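Local coordinates for putative uncharacterized protein TTHB187 (Thermus thermophilus HB8, PDB 3SK9), which cuts single-stranded DNA through its metal-dependent N-terminal HD nuclease domain, the part present here of the CRISPR-associated nuclease-helicase Cas3, at residues A63-A68 and G182-P187. Sequence-based numbering, arbitrary orientation.
Sequences ALAWAA and GAPLPP
Pro184 O, a carbonyl oxygen that the contact buries without any hydrogen-bonding partner, comes within 3.4 Å of Trp66 CE3 and also approaches CB of the same side chain, reaching the indole obliquely. The main weight of the contact lies on that indole. Pro186 sets its ring over one face: its CD stands 3.5 Å from the centroid of the six-membered ring and only 2° off the normal, a CH-pi contact over the face. Its CG stands over the same face near Trp66 CE2, 3.5 Å away, and NE1. The two side chains cross at about a right angle. Trp66 has CG anti to the backbone N (chi1 160°), beside the carbonyl carbon. Leu185 CD1 adds a looser touch on Trp66 CZ3, at 4.1 Å. Nearer the helix backbone, Ala183 CB rests 3.7 Å from Ala65 O and beside Trp66 CA, and Pro184 CD packs against the CB atoms of Ala65 and Trp66. Gly182, with positive phi, is the C' residue of the Schellman motif ending helix 165-181, from which the loop 182-187 passes the Ala65 and Trp66 side of helix 60-71 of the HD domain. Trp56 of helix 46-56 meets Trp66 edge-to-face and also touches Pro186, while Leu58 and Leu127, both in loops, touch the Trp66 side chain.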
# COMPACT_ATOMS: atom_id res chain seq x y z
N ALA A 63 14.76 3.82 3.98
CA ALA A 63 14.37 2.75 3.06
C ALA A 63 13.06 2.08 3.53
O ALA A 63 12.15 1.81 2.74
CB ALA A 63 15.45 1.74 2.93
N LEU A 64 12.97 1.83 4.84
CA LEU A 64 11.77 1.16 5.37
C LEU A 64 10.54 2.10 5.32
O LEU A 64 9.43 1.66 5.02
CB LEU A 64 12.00 0.63 6.78
CG LEU A 64 13.23 -0.26 6.99
CD1 LEU A 64 13.22 -0.77 8.46
CD2 LEU A 64 13.34 -1.44 6.00
N ALA A 65 10.75 3.38 5.61
CA ALA A 65 9.66 4.34 5.49
C ALA A 65 9.16 4.47 4.05
O ALA A 65 7.95 4.55 3.85
CB ALA A 65 10.09 5.73 6.04
N TRP A 66 10.08 4.55 3.08
CA TRP A 66 9.75 4.53 1.64
C TRP A 66 8.91 3.29 1.26
O TRP A 66 7.82 3.38 0.62
CB TRP A 66 11.04 4.58 0.82
CG TRP A 66 10.93 4.09 -0.61
CD1 TRP A 66 11.47 2.93 -1.14
CD2 TRP A 66 10.27 4.76 -1.69
NE1 TRP A 66 11.16 2.84 -2.47
CE2 TRP A 66 10.41 3.94 -2.84
CE3 TRP A 66 9.57 5.96 -1.80
CZ2 TRP A 66 9.90 4.31 -4.09
CZ3 TRP A 66 9.05 6.33 -3.06
CH2 TRP A 66 9.21 5.48 -4.18
N ALA A 67 9.37 2.12 1.68
CA ALA A 67 8.68 0.88 1.34
C ALA A 67 7.31 0.81 2.01
O ALA A 67 6.32 0.37 1.40
CB ALA A 67 9.55 -0.36 1.72
N ALA A 68 7.24 1.23 3.26
CA ALA A 68 5.95 1.22 3.97
C ALA A 68 4.91 2.12 3.29
O ALA A 68 3.74 1.78 3.22
CB ALA A 68 6.13 1.67 5.48
N GLY A 182 6.71 10.02 6.50
CA GLY A 182 8.00 10.68 6.43
C GLY A 182 8.89 10.01 5.40
O GLY A 182 10.10 9.97 5.56
N ALA A 183 8.27 9.49 4.33
CA ALA A 183 8.98 8.74 3.29
C ALA A 183 9.82 9.65 2.40
O ALA A 183 9.29 10.58 1.84
CB ALA A 183 7.97 8.01 2.43
N PRO A 184 11.12 9.33 2.25
CA PRO A 184 11.99 9.99 1.26
C PRO A 184 11.90 9.30 -0.13
O PRO A 184 11.62 8.13 -0.21
CB PRO A 184 13.37 9.76 1.85
CG PRO A 184 13.24 8.32 2.45
CD PRO A 184 11.82 8.25 2.98
N LEU A 185 12.21 10.02 -1.19
CA LEU A 185 12.35 9.41 -2.51
C LEU A 185 13.74 8.80 -2.67
O LEU A 185 14.74 9.38 -2.24
CB LEU A 185 12.12 10.45 -3.62
CG LEU A 185 12.04 9.92 -5.06
CD1 LEU A 185 10.63 9.34 -5.31
CD2 LEU A 185 12.41 11.02 -6.11
N PRO A 186 13.83 7.63 -3.30
CA PRO A 186 15.15 7.04 -3.56
C PRO A 186 15.97 7.92 -4.52
O PRO A 186 15.41 8.50 -5.43
CB PRO A 186 14.83 5.72 -4.25
CG PRO A 186 13.44 5.38 -3.74
CD PRO A 186 12.73 6.71 -3.60
N PRO A 187 17.29 7.96 -4.34
CA PRO A 187 18.17 8.70 -5.26
C PRO A 187 18.18 8.11 -6.68
O PRO A 187 17.83 6.93 -6.83
CB PRO A 187 19.56 8.55 -4.62
CG PRO A 187 19.31 8.17 -3.21
CD PRO A 187 18.03 7.37 -3.21